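4-hydroxybenzoyl-CoA Thioesterase (Pseudomonas sp. CBS3, PDB 1LO8) hydrolyses 4-hydroxybenzoyl-CoA to 4-hydroxybenzoate and free coenzyme A, the last of three steps that turn 4-chlorobenzoate into 4-hydroxybenzoate. Local coordinates at residues Q9-G14 and Y74-T79; A19-Y24 and V69-Y74; R95-R100 and V107-R112. One frame throughout, in Å; residues are numbered along the deposited sequence.

Contact 1 (Q9-G14 and Y74-T79); sequences QRIEFG and YDDVLT. With 4CA (4-hydroxybenzyl coenzyme A), chain B.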
loop_
_atom_site.group_PDB
_atom_site.type_symbol
_atom_site.label_atom_id
_atom_site.label_comp_id
_atom_site.label_asym_id
_atom_site.label_seq_id
_atom_site.Cartn_x
_atom_site.Cartn_y
_atom_site.Cartn_z
ATOM N N GLN A 9 15.834 5.331 -2.367
ATOM C CA GLN A 9 14.626 4.617 -2.538
ATOM C C GLN A 9 14.295 4.691 -3.989
ATOM O O GLN A 9 14.262 5.786 -4.521
ATOM C CB GLN A 9 13.539 5.312 -1.696
ATOM C CG GLN A 9 12.178 4.679 -1.938
ATOM C CD GLN A 9 12.291 3.301 -1.381
ATOM O OE1 GLN A 9 12.777 3.186 -0.236
ATOM N NE2 GLN A 9 11.950 2.306 -2.226
ATOM N N ARG A 10 14.102 3.519 -4.621
ATOM C CA ARG A 10 13.750 3.469 -6.026
ATOM C C ARG A 10 12.238 3.447 -6.205
ATOM O O ARG A 10 11.538 2.710 -5.507
ATOM C CB ARG A 10 14.410 2.294 -6.734
ATOM C CG ARG A 10 14.106 2.392 -8.203
ATOM C CD ARG A 10 15.011 1.606 -9.159
ATOM N NE ARG A 10 15.930 0.476 -8.889
ATOM C CZ ARG A 10 15.670 -0.831 -9.081
ATOM N NH1 ARG A 10 14.428 -1.253 -9.428
ATOM N NH2 ARG A 10 16.681 -1.711 -8.904
ATOM N N ILE A 11 11.740 4.292 -7.082
ATOM C CA ILE A 11 10.320 4.355 -7.273
ATOM C C ILE A 11 9.930 3.274 -8.250
ATOM O O ILE A 11 10.533 3.156 -9.303
ATOM C CB ILE A 11 9.912 5.715 -7.808
ATOM C CG1 ILE A 11 10.494 6.836 -6.926
ATOM C CG2 ILE A 11 8.387 5.785 -7.944
ATOM C CD1 ILE A 11 10.338 8.252 -7.511
ATOM N N GLU A 12 8.896 2.518 -7.909
ATOM C CA GLU A 12 8.389 1.437 -8.759
ATOM C C GLU A 12 7.123 1.847 -9.515
ATOM O O GLU A 12 6.466 2.809 -9.166
ATOM C CB GLU A 12 8.152 0.128 -7.994
ATOM C CG GLU A 12 9.468 -0.469 -7.413
ATOM C CD GLU A 12 10.451 -0.781 -8.499
ATOM O OE1 GLU A 12 10.159 -0.803 -9.688
ATOM O OE2 GLU A 12 11.653 -1.008 -8.025
ATOM N N PHE A 13 6.793 1.123 -10.570
ATOM C CA PHE A 13 5.641 1.442 -11.377
ATOM C C PHE A 13 4.381 1.461 -10.539
ATOM O O PHE A 13 3.538 2.312 -10.690
ATOM C CB PHE A 13 5.542 0.313 -12.375
ATOM C CG PHE A 13 4.364 0.323 -13.312
ATOM C CD1 PHE A 13 4.404 1.136 -14.439
ATOM C CD2 PHE A 13 3.259 -0.504 -13.112
ATOM C CE1 PHE A 13 3.344 1.131 -15.341
ATOM C CE2 PHE A 13 2.177 -0.506 -13.991
ATOM C CZ PHE A 13 2.238 0.319 -15.110
ATOM N N GLY A 14 4.287 0.513 -9.627
ATOM C CA GLY A 14 3.109 0.428 -8.766
ATOM C C GLY A 14 2.993 1.554 -7.737
ATOM O O GLY A 14 1.942 1.765 -7.113
ATOM N N TYR A 74 8.239 6.391 -11.628
ATOM C CA TYR A 74 8.937 5.117 -11.629
ATOM C C TYR A 74 10.258 5.195 -12.363
ATOM O O TYR A 74 10.402 5.791 -13.433
ATOM C CB TYR A 74 8.067 3.899 -12.015
ATOM C CG TYR A 74 7.604 3.909 -13.454
ATOM C CD1 TYR A 74 6.432 4.537 -13.865
ATOM C CD2 TYR A 74 8.362 3.223 -14.400
ATOM C CE1 TYR A 74 6.021 4.508 -15.196
ATOM C CE2 TYR A 74 7.968 3.175 -15.728
ATOM C CZ TYR A 74 6.797 3.803 -16.117
ATOM O OH TYR A 74 6.511 3.743 -17.431
ATOM N N ASP A 75 11.211 4.574 -11.710
ATOM C CA ASP A 75 12.593 4.553 -12.142
ATOM C C ASP A 75 13.407 5.692 -11.479
ATOM O O ASP A 75 14.598 5.555 -11.222
ATOM C CB ASP A 75 12.812 4.424 -13.666
ATOM C CG ASP A 75 12.693 2.999 -14.114
ATOM O OD1 ASP A 75 12.993 2.065 -13.374
ATOM O OD2 ASP A 75 12.187 2.890 -15.325
ATOM N N ASP A 76 12.794 6.826 -11.161
ATOM C CA ASP A 76 13.553 7.834 -10.477
ATOM C C ASP A 76 14.013 7.171 -9.184
ATOM O O ASP A 76 13.383 6.303 -8.578
ATOM C CB ASP A 76 12.696 9.030 -10.077
ATOM C CG ASP A 76 12.239 9.813 -11.261
ATOM O OD1 ASP A 76 12.683 9.589 -12.348
ATOM O OD2 ASP A 76 11.299 10.685 -10.993
ATOM N N VAL A 77 15.167 7.594 -8.739
ATOM C CA VAL A 77 15.727 7.098 -7.523
ATOM C C VAL A 77 15.827 8.262 -6.547
ATOM O O VAL A 77 16.480 9.282 -6.845
ATOM C CB VAL A 77 17.085 6.449 -7.712
ATOM C CG1 VAL A 77 17.689 6.143 -6.350
ATOM C CG2 VAL A 77 16.981 5.130 -8.455
ATOM N N LEU A 78 15.162 8.089 -5.394
ATOM C CA LEU A 78 15.101 9.091 -4.393
ATOM C C LEU A 78 16.208 8.982 -3.407
ATOM O O LEU A 78 16.614 7.889 -3.097
ATOM C CB LEU A 78 13.752 9.137 -3.642
ATOM C CG LEU A 78 12.505 9.262 -4.515
ATOM C CD1 LEU A 78 11.270 8.872 -3.669
ATOM C CD2 LEU A 78 12.387 10.694 -4.996
ATOM N N THR A 79 16.671 10.139 -2.954
ATOM C CA THR A 79 17.659 10.212 -1.931
ATOM C C THR A 79 16.986 10.963 -0.806
ATOM O O THR A 79 16.483 12.049 -1.014
ATOM C CB THR A 79 18.982 10.866 -2.319
ATOM O OG1 THR A 79 19.696 10.070 -3.253
ATOM C CG2 THR A 79 19.832 10.922 -1.056
HETATM N N1A 4CA B . -3.876 -18.313 -17.356
HETATM C C2A 4CA B . -2.844 -18.481 -18.249
HETATM N N3A 4CA B . -2.587 -17.815 -19.332
HETATM C C4A 4CA B . -3.501 -16.856 -19.530
HETATM C C5A 4CA B . -4.598 -16.583 -18.743
HETATM C C6A 4CA B . -4.781 -17.350 -17.569
HETATM N N6A 4CA B . -5.765 -17.198 -16.697
HETATM N N7A 4CA B . -5.337 -15.526 -19.279
HETATM C C8A 4CA B . -4.667 -15.189 -20.394
HETATM N N9A 4CA B . -3.595 -16.000 -20.599
HETATM C C1D 4CA B . -2.791 -16.057 -21.786
HETATM C C2D 4CA B . -3.825 -16.350 -22.845
HETATM O O2D 4CA B . -3.996 -17.752 -23.056
HETATM C C3D 4CA B . -3.170 -15.847 -24.084
HETATM O O3D 4CA B . -2.325 -16.861 -24.577
HETATM P P3D 4CA B . -1.564 -17.421 -25.742
HETATM O O7A 4CA B . -1.965 -18.872 -25.866
HETATM O O8A 4CA B . -1.902 -16.607 -26.973
HETATM O O9A 4CA B . -0.085 -17.334 -25.491
HETATM C C4D 4CA B . -2.458 -14.621 -23.583
HETATM O O4D 4CA B . -2.406 -14.780 -22.115
HETATM C C5D 4CA B . -3.276 -13.417 -24.010
HETATM O O5D 4CA B . -4.621 -13.618 -23.538
HETATM P P1A 4CA B . -5.747 -13.442 -24.606
HETATM O O1A 4CA B . -6.995 -14.002 -24.015
HETATM O O2A 4CA B . -5.305 -14.251 -25.768
HETATM O O3A 4CA B . -5.904 -11.965 -25.023
HETATM P P2A 4CA B . -6.847 -10.755 -24.461
HETATM O O4A 4CA B . -6.309 -9.485 -25.027
HETATM O O5A 4CA B . -8.216 -10.973 -24.980
HETATM O O6A 4CA B . -6.927 -10.693 -22.825
HETATM C CBP 4CA B . -5.957 -9.304 -21.160
HETATM C CCP 4CA B . -5.677 -10.291 -22.286
HETATM C CDP 4CA B . -6.522 -7.963 -21.689
HETATM C CEP 4CA B . -4.693 -9.094 -20.318
HETATM C CAP 4CA B . -7.080 -9.831 -20.268
HETATM O OAP 4CA B . -6.650 -11.056 -19.633
HETATM C C9P 4CA B . -7.167 -8.975 -18.986
HETATM O O9P 4CA B . -7.521 -7.791 -18.971
HETATM N N8P 4CA B . -6.794 -9.590 -17.735
HETATM C C7P 4CA B . -6.830 -8.597 -16.655
HETATM C C6P 4CA B . -5.426 -8.047 -16.434
HETATM C C5P 4CA B . -5.366 -7.288 -15.088
HETATM O O5P 4CA B . -6.108 -6.381 -14.787
HETATM N N4P 4CA B . -4.434 -7.793 -14.110
HETATM C C3P 4CA B . -4.444 -7.005 -12.877
HETATM C C2P 4CA B . -3.571 -5.753 -13.010
HETATM S S1P 4CA B . -1.835 -5.955 -13.470
HETATM C C1B 4CA B . -1.101 -4.376 -13.285
HETATM C C2B 4CA B . 0.135 -4.206 -14.034
HETATM C C3B 4CA B . 0.091 -3.564 -15.292
HETATM C C4B 4CA B . 1.281 -3.380 -16.023
HETATM C C5B 4CA B . 2.511 -3.821 -15.481
HETATM O O2B 4CA B . 3.697 -3.515 -16.115
HETATM C C6B 4CA B . 2.536 -4.516 -14.239
HETATM C C7B 4CA B . 1.355 -4.652 -13.478
#
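The antiparallel pairing of strand 4-10 with strand 77-87, in the antiparallel sheet of the hotdog fold, runs out here into the loop leading to the active-site D17. Q9 and L78 form a hydrogen-bonded pair through two backbone bonds, L78 N to Q9 O being 2.6 Å long. R10 and V77 follow as a non-hydrogen-bonded pair, the CG of R10 lying 4.0 Å from V77 CG2. Beyond the last bridge, I11 adds two backbone bonds to the loop: its N gives a nearly straight bond to D76 O (3.0 Å, 171°), and its O accepts from D75 N at 2.9 Å.

I11 is the residue most buried by the opposite segment. CG1 stands anti to the carbonyl carbon (chi1 -52°), which brings CD1 against both D76 CB (3.6 Å) and L78 CG (3.8 Å), while CG2 rests on the backbone of Y74. Further along, F13 and Y74 make a T-shaped stack: the CD1 edge of F13 points at the face of Y74, with planes at 73° and centroids 5.3 Å apart. The phenol of a bound 4-hydroxybenzyl-CoA lies over one face of F13, offset toward the rim, with F13 CE2 3.6 Å from its C4B; W47 of the second subunit is an edge-to-face partner of F13.

E12 and D75 both form salt bridges with R36 of the second subunit, and E12 also pairs with R10 of its own segment. Backbone bonds thus fix the loop, and the aromatic pair probably sets the angle at which F13 meets the ligand's phenol ring.

Contact 2 (A19-Y24 and V69-Y74); sequences AGIVWY and VCTASY. Unlike the reference sequence in segment 19-24: Y24 (reference Phe). With 4CA (4-hydroxybenzyl coenzyme A), chain C.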
loop_
_atom_site.group_PDB
_atom_site.type_symbol
_atom_site.label_atom_id
_atom_site.label_comp_id
_atom_site.label_asym_id
_atom_site.label_seq_id
_atom_site.Cartn_x
_atom_site.Cartn_y
_atom_site.Cartn_z
ATOM N N ALA A 19 -2.087 9.273 -12.929
ATOM C CA ALA A 19 -1.525 10.485 -13.453
ATOM C C ALA A 19 -0.063 10.330 -13.844
ATOM O O ALA A 19 0.558 11.290 -14.312
ATOM C CB ALA A 19 -1.753 11.698 -12.587
ATOM N N GLY A 20 0.503 9.136 -13.617
ATOM C CA GLY A 20 1.887 8.824 -13.974
ATOM C C GLY A 20 2.980 9.228 -12.993
ATOM O O GLY A 20 4.191 9.067 -13.244
ATOM N N ILE A 21 2.569 9.733 -11.873
ATOM C CA ILE A 21 3.555 10.150 -10.910
ATOM C C ILE A 21 3.366 9.404 -9.604
ATOM O O ILE A 21 2.347 8.788 -9.314
ATOM C CB ILE A 21 3.332 11.630 -10.611
ATOM C CG1 ILE A 21 1.992 11.853 -9.895
ATOM C CG2 ILE A 21 3.339 12.477 -11.882
ATOM C CD1 ILE A 21 1.506 13.285 -10.096
ATOM N N VAL A 22 4.349 9.550 -8.747
ATOM C CA VAL A 22 4.258 8.930 -7.473
ATOM C C VAL A 22 3.008 9.341 -6.764
ATOM O O VAL A 22 2.786 10.521 -6.613
ATOM C CB VAL A 22 5.473 9.356 -6.664
ATOM C CG1 VAL A 22 5.355 8.844 -5.239
ATOM C CG2 VAL A 22 6.725 8.781 -7.309
ATOM N N TRP A 23 2.234 8.371 -6.295
ATOM C CA TRP A 23 1.040 8.639 -5.490
ATOM C C TRP A 23 1.529 8.995 -4.078
ATOM O O TRP A 23 2.267 8.242 -3.435
ATOM C CB TRP A 23 0.078 7.425 -5.535
ATOM C CG TRP A 23 -1.221 7.680 -4.844
ATOM C CD1 TRP A 23 -2.042 8.740 -4.986
ATOM C CD2 TRP A 23 -1.849 6.854 -3.890
ATOM N NE1 TRP A 23 -3.168 8.605 -4.199
ATOM C CE2 TRP A 23 -3.075 7.438 -3.530
ATOM C CE3 TRP A 23 -1.635 5.568 -3.498
ATOM C CZ2 TRP A 23 -3.959 6.817 -2.646
ATOM C CZ3 TRP A 23 -2.435 5.000 -2.532
ATOM C CH2 TRP A 23 -3.606 5.600 -2.103
ATOM N N TYR A 24 1.140 10.186 -3.590
ATOM C CA TYR A 24 1.623 10.736 -2.329
ATOM C C TYR A 24 1.760 9.853 -1.107
ATOM O O TYR A 24 2.780 9.879 -0.437
ATOM C CB TYR A 24 1.100 12.149 -2.076
ATOM C CG TYR A 24 -0.223 12.259 -1.336
ATOM C CD1 TYR A 24 -0.217 12.292 0.059
ATOM C CD2 TYR A 24 -1.445 12.406 -2.000
ATOM C CE1 TYR A 24 -1.401 12.441 0.777
ATOM C CE2 TYR A 24 -2.638 12.561 -1.286
ATOM C CZ TYR A 24 -2.610 12.585 0.106
ATOM O OH TYR A 24 -3.754 12.745 0.840
ATOM N N VAL A 69 7.263 19.542 -3.684
ATOM C CA VAL A 69 7.880 20.515 -4.573
ATOM C C VAL A 69 7.874 20.206 -6.044
ATOM O O VAL A 69 7.666 21.099 -6.834
ATOM C CB VAL A 69 9.308 20.781 -4.073
ATOM C CG1 VAL A 69 9.964 21.904 -4.871
ATOM C CG2 VAL A 69 9.305 21.070 -2.563
ATOM N N CYS A 70 8.172 18.957 -6.413
ATOM C CA CYS A 70 8.134 18.599 -7.825
ATOM C C CYS A 70 7.672 17.167 -7.902
ATOM O O CYS A 70 7.681 16.486 -6.891
ATOM C CB CYS A 70 9.444 18.771 -8.633
ATOM S SG CYS A 70 10.740 17.591 -8.198
ATOM N N THR A 71 7.338 16.686 -9.095
ATOM C CA THR A 71 6.893 15.289 -9.197
ATOM C C THR A 71 8.043 14.303 -9.359
ATOM O O THR A 71 9.179 14.631 -9.683
ATOM C CB THR A 71 5.969 15.119 -10.394
ATOM O OG1 THR A 71 6.770 15.258 -11.547
ATOM C CG2 THR A 71 4.848 16.165 -10.459
ATOM N N ALA A 72 7.747 13.040 -9.109
ATOM C CA ALA A 72 8.713 11.980 -9.279
ATOM C C ALA A 72 7.955 10.812 -9.902
ATOM O O ALA A 72 6.754 10.762 -9.769
ATOM C CB ALA A 72 9.437 11.566 -8.003
ATOM N N SER A 73 8.630 9.873 -10.554
ATOM C CA SER A 73 7.973 8.721 -11.214
ATOM C C SER A 73 8.804 7.477 -11.166
ATOM O O SER A 73 9.927 7.475 -10.696
ATOM C CB SER A 73 7.649 9.014 -12.665
ATOM O OG SER A 73 6.590 8.196 -13.107
ATOM N N TYR A 74 8.239 6.391 -11.628
ATOM C CA TYR A 74 8.937 5.117 -11.629
ATOM C C TYR A 74 10.258 5.195 -12.363
ATOM O O TYR A 74 10.402 5.791 -13.433
ATOM C CB TYR A 74 8.067 3.899 -12.015
ATOM C CG TYR A 74 7.604 3.909 -13.454
ATOM C CD1 TYR A 74 6.432 4.537 -13.865
ATOM C CD2 TYR A 74 8.362 3.223 -14.400
ATOM C CE1 TYR A 74 6.021 4.508 -15.196
ATOM C CE2 TYR A 74 7.968 3.175 -15.728
ATOM C CZ TYR A 74 6.797 3.803 -16.117
ATOM O OH TYR A 74 6.511 3.743 -17.431
HETATM N N1A 4CA C . 2.093 25.441 -0.047
HETATM C C2A 4CA C . 0.936 26.108 -0.373
HETATM N N3A 4CA C . 0.448 26.367 -1.547
HETATM C C4A 4CA C . 1.243 25.883 -2.511
HETATM C C5A 4CA C . 2.438 25.219 -2.343
HETATM C C6A 4CA C . 2.877 24.965 -1.022
HETATM N N6A 4CA C . 3.984 24.319 -0.691
HETATM N N7A 4CA C . 2.995 24.888 -3.580
HETATM C C8A 4CA C . 2.119 25.375 -4.475
HETATM N N9A 4CA C . 1.089 26.021 -3.868
HETATM C C1D 4CA C . 0.096 26.830 -4.516
HETATM C C2D 4CA C . 0.949 27.849 -5.231
HETATM O O2D 4CA C . 1.180 29.011 -4.433
HETATM C C3D 4CA C . 0.054 28.304 -6.330
HETATM O O3D 4CA C . -0.789 29.313 -5.822
HETATM P P3D 4CA C . -1.699 30.468 -6.113
HETATM O O7A 4CA C . -1.224 31.621 -5.261
HETATM O O8A 4CA C . -1.639 30.766 -7.596
HETATM O O9A 4CA C . -3.114 30.126 -5.742
HETATM C C4D 4CA C . -0.645 27.028 -6.710
HETATM O O4D 4CA C . -0.429 26.118 -5.567
HETATM C C5D 4CA C . -0.002 26.523 -7.987
HETATM O O5D 4CA C . 1.416 26.434 -7.752
HETATM P P1A 4CA C . 2.324 27.130 -8.815
HETATM O O1A 4CA C . 3.692 27.209 -8.231
HETATM O O2A 4CA C . 1.745 28.485 -8.986
HETATM O O3A 4CA C . 2.300 26.375 -10.160
HETATM P P2A 4CA C . 3.238 25.186 -10.773
HETATM O O4A 4CA C . 2.520 24.633 -11.958
HETATM O O5A 4CA C . 4.507 25.800 -11.222
HETATM O O6A 4CA C . 3.596 24.010 -9.689
HETATM C CBP 4CA C . 2.834 21.790 -9.325
HETATM C CCP 4CA C . 2.434 23.259 -9.376
HETATM C CDP 4CA C . 3.202 21.239 -10.724
HETATM C CEP 4CA C . 1.724 20.965 -8.664
HETATM C CAP 4CA C . 4.130 21.627 -8.532
HETATM O OAP 4CA C . 3.905 22.031 -7.162
HETATM C C9P 4CA C . 4.377 20.130 -8.248
HETATM O O9P 4CA C . 4.643 19.298 -9.122
HETATM N N8P 4CA C . 4.272 19.673 -6.883
HETATM C C7P 4CA C . 4.424 18.215 -6.826
HETATM C C6P 4CA C . 3.045 17.567 -6.811
HETATM C C5P 4CA C . 3.166 16.085 -6.389
HETATM O O5P 4CA C . 3.882 15.279 -6.938
HETATM N N4P 4CA C . 2.456 15.700 -5.194
HETATM C C3P 4CA C . 2.625 14.279 -4.883
HETATM C C2P 4CA C . 1.655 13.414 -5.695
HETATM S S1P 4CA C . -0.116 13.755 -5.574
HETATM C C1B 4CA C . -0.917 12.445 -6.414
HETATM C C2B 4CA C . -2.274 12.755 -6.840
HETATM C C3B 4CA C . -2.494 13.174 -8.171
HETATM C C4B 4CA C . -3.804 13.467 -8.602
HETATM C C5B 4CA C . -4.885 13.317 -7.704
HETATM O O2B 4CA C . -6.183 13.454 -8.153
HETATM C C6B 4CA C . -4.645 12.949 -6.350
HETATM C C7B 4CA C . -3.343 12.601 -5.930
HETATM O O HOH W 1 4.916 12.738 -7.268
#
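I21, A72 and V22 bury the most surface where loop 19-24 meets loop 69-74, and all three gather round one carbonyl. A72 O accepts the backbone N of V22 at 2.9 Å, with an N-H...O angle of 165° and the donor tilted from the carbonyl plane. The same oxygen has I21 CA beside it. V22 places CG2 anti to its carbonyl carbon and beside its own N, which brings that methyl against the A72 carbonyl that V22 N bonds to, and 3.9 Å from A72 CB. The CG2 branch of I21 goes the other way along the loop and crosses T71 at about a right angle, 4.0 Å from its CB.

S73 adds the second bond. Its hydroxyl, anti to the backbone N (chi1 -156°), donates to G20 O at 2.6 Å and arrives nearly head-on to that carbonyl; R48 of the second subunit also bonds to OG. With an alanine at this position, G20 O is likely to lose its hydroxyl donor and R48 of the second subunit one of its acceptors, leaving the G20 backbone freer to move.

A water links the loops to the bound 4-hydroxybenzyl-CoA: it donates to V22 O at 3.1 Å and to the pantetheine O5P at 2.8 Å, and accepts a weak bond from A72 N. V22 O lies 3.2 Å from C2P of this ligand and the T71 methyl CG2 3.4 Å from its O9P, so both loops line its pantetheine arm. I21 N reaches back weakly to OD1 of the active-site D17.

The two loops lie between secondary-structure elements: V22 and A72 both pack on Y27 of helix 25-41, V69 and C70 hydrogen-bond to V110 of strand 107-123, and the chain beyond S73 leads into strand 77-87.

Contact 3 (R95-R100 and V107-R112); sequences RHSVSR and VQLVMR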
loop_
_atom_site.group_PDB
_atom_site.type_symbol
_atom_site.label_atom_id
_atom_site.label_comp_id
_atom_site.label_asym_id
_atom_site.label_seq_id
_atom_site.Cartn_x
_atom_site.Cartn_y
_atom_site.Cartn_z
ATOM N N ARG A 95 13.160 15.715 10.708
ATOM C CA ARG A 95 13.103 16.396 9.437
ATOM C C ARG A 95 13.624 15.535 8.292
ATOM O O ARG A 95 14.656 14.859 8.413
ATOM C CB ARG A 95 13.947 17.649 9.525
ATOM C CG ARG A 95 14.220 18.220 8.143
ATOM C CD ARG A 95 14.499 19.700 8.278
ATOM N NE ARG A 95 13.289 20.373 8.724
ATOM C CZ ARG A 95 13.229 21.677 8.963
ATOM N NH1 ARG A 95 14.280 22.470 8.819
ATOM N NH2 ARG A 95 12.092 22.220 9.352
ATOM N N HIS A 96 12.911 15.550 7.157
ATOM C CA HIS A 96 13.347 14.780 6.011
ATOM C C HIS A 96 13.326 15.656 4.782
ATOM O O HIS A 96 12.454 16.521 4.581
ATOM C CB HIS A 96 12.466 13.526 5.699
ATOM C CG HIS A 96 12.063 12.669 6.838
ATOM N ND1 HIS A 96 12.846 11.604 7.207
ATOM C CD2 HIS A 96 10.993 12.759 7.664
ATOM C CE1 HIS A 96 12.237 11.020 8.215
ATOM N NE2 HIS A 96 11.124 11.699 8.526
ATOM N N SER A 97 14.330 15.466 3.997
ATOM C CA SER A 97 14.453 16.132 2.725
ATOM C C SER A 97 14.555 15.040 1.670
ATOM O O SER A 97 15.363 14.094 1.792
ATOM C CB SER A 97 15.611 17.110 2.613
ATOM O OG SER A 97 15.365 17.876 1.443
ATOM N N VAL A 98 13.712 15.117 0.635
ATOM C CA VAL A 98 13.708 14.093 -0.387
ATOM C C VAL A 98 14.091 14.749 -1.681
ATOM O O VAL A 98 13.518 15.764 -2.022
ATOM C CB VAL A 98 12.317 13.381 -0.514
ATOM C CG1 VAL A 98 12.287 12.410 -1.687
ATOM C CG2 VAL A 98 11.902 12.611 0.743
ATOM N N SER A 99 15.033 14.176 -2.393
ATOM C CA SER A 99 15.361 14.780 -3.671
ATOM C C SER A 99 15.658 13.674 -4.653
ATOM O O SER A 99 15.781 12.510 -4.284
ATOM C CB SER A 99 16.584 15.687 -3.568
ATOM O OG SER A 99 17.736 14.865 -3.365
ATOM N N ARG A 100 15.788 14.059 -5.897
ATOM C CA ARG A 100 16.140 13.180 -6.987
ATOM C C ARG A 100 17.232 13.824 -7.858
ATOM O O ARG A 100 17.480 15.041 -7.816
ATOM C CB ARG A 100 14.980 12.610 -7.784
ATOM C CG ARG A 100 13.890 13.603 -8.141
ATOM C CD ARG A 100 13.648 13.650 -9.662
ATOM N NE ARG A 100 12.409 14.334 -9.982
ATOM C CZ ARG A 100 12.122 14.955 -11.110
ATOM N NH1 ARG A 100 13.007 14.938 -12.090
ATOM N NH2 ARG A 100 10.959 15.566 -11.313
ATOM N N VAL A 107 20.563 18.253 -8.358
ATOM C CA VAL A 107 19.788 17.661 -7.317
ATOM C C VAL A 107 18.508 18.435 -7.018
ATOM O O VAL A 107 18.512 19.365 -6.184
ATOM C CB VAL A 107 20.659 17.478 -6.082
ATOM C CG1 VAL A 107 19.843 16.964 -4.903
ATOM C CG2 VAL A 107 21.813 16.549 -6.419
ATOM N N GLN A 108 17.423 17.991 -7.695
ATOM C CA GLN A 108 16.106 18.569 -7.522
ATOM C C GLN A 108 15.415 18.163 -6.219
ATOM O O GLN A 108 15.414 16.996 -5.894
ATOM C CB GLN A 108 15.196 18.149 -8.663
ATOM C CG GLN A 108 15.909 18.073 -10.021
ATOM C CD GLN A 108 14.926 18.294 -11.171
ATOM O OE1 GLN A 108 13.853 18.894 -11.000
ATOM N NE2 GLN A 108 15.274 17.828 -12.367
ATOM N N LEU A 109 14.802 19.104 -5.491
ATOM C CA LEU A 109 14.101 18.782 -4.286
ATOM C C LEU A 109 12.697 18.313 -4.714
ATOM O O LEU A 109 12.034 18.931 -5.526
ATOM C CB LEU A 109 14.130 19.957 -3.289
ATOM C CG LEU A 109 13.146 19.907 -2.112
ATOM C CD1 LEU A 109 13.600 18.876 -1.065
ATOM C CD2 LEU A 109 13.138 21.255 -1.409
ATOM N N VAL A 110 12.299 17.140 -4.226
ATOM C CA VAL A 110 11.036 16.559 -4.563
ATOM C C VAL A 110 10.064 16.908 -3.457
ATOM O O VAL A 110 8.978 17.496 -3.613
ATOM C CB VAL A 110 11.171 15.041 -4.724
ATOM C CG1 VAL A 110 9.824 14.374 -4.792
ATOM C CG2 VAL A 110 11.932 14.667 -5.986
ATOM N N MET A 111 10.473 16.537 -2.270
ATOM C CA MET A 111 9.630 16.836 -1.144
ATOM C C MET A 111 10.423 17.003 0.121
ATOM O O MET A 111 11.593 16.633 0.188
ATOM C CB MET A 111 8.428 15.899 -0.936
ATOM C CG MET A 111 8.704 14.472 -0.597
ATOM S SD MET A 111 8.317 14.128 1.107
ATOM C CE MET A 111 6.539 14.387 1.224
ATOM N N ARG A 112 9.759 17.567 1.110
ATOM C CA ARG A 112 10.348 17.786 2.419
ATOM C C ARG A 112 9.269 17.601 3.457
ATOM O O ARG A 112 8.088 17.858 3.213
ATOM C CB ARG A 112 11.020 19.159 2.528
ATOM C CG ARG A 112 10.053 20.284 2.189
ATOM C CD ARG A 112 10.575 21.343 1.235
ATOM N NE ARG A 112 9.480 22.290 1.016
ATOM C CZ ARG A 112 9.338 23.445 1.684
ATOM N NH1 ARG A 112 10.256 23.897 2.524
ATOM N NH2 ARG A 112 8.291 24.226 1.423
#
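V98 holds CG1 anti to its backbone N, with CG2 beside that N, whereas M111 swings CG between its N and carbonyl carbon (chi1 65°). These torsions bring the two side chains together on one face of the hairpin, V98 CB lying 3.8 Å from M111 CG and V98 CG2 3.9 Å from the sulfur, SD. On that face V98 and M111 also meet helix 25-41, at L31 and Y27 respectively.

The backbone departs from regular pairing at V98. S97 pairs with R112 and V98 with M111, but S99 pairs with L109, a shift of one residue that makes V110 and M111 both face V98: a classic beta bulge. V98 O takes two donors, V110 N at 2.9 Å and M111 N at 3.2 Å, both from the same face of its plane. V98 N gives a 2.6 Å bond to M111 O. V110 has a psi of -56°, unlike its strand neighbours, and this turn of the backbone presents the two successive N-H groups to one oxygen.

Past the bulge, R100 N bonds to Q108 O at 3.0 Å; the return bond from Q108 N is weak. The side-chain amide of Q108 lies over one face of the R100 guanidinium, planes 33° apart, with NE2 3.7 Å from NH1. Their polar ends bond elsewhere, Q108 NE2 to T102 and R100 NH2 to T71 O.

Because V98 O serves both N-H groups, that of the extra residue still has a partner, and the guanidinium, bonded to the 69-74 loop, ties the hairpin to a segment that lines a ligand site.

From the N terminus, strand 4-10 enters contact 1, whose closure at 74-79 encloses some 60 residues, helix 25-41 among them. Contact 2, between 19-24 and 69-74, is nested in that loop, meeting its closing segment at the shared Y74; I11 CD1 of contact 1 packs on A72 CB at 3.5 Å. Contact 3 follows in series as the hairpin of strands 92-101 and 107-123, and crosses neither. Strand 77-87 leads from contact 1 to it, T79 N probably bonding to S99 O. Loop 69-74 ties contact 2 to the other hairpin strand, 107-123. Together the three join the sheet to the ligand-lining loops.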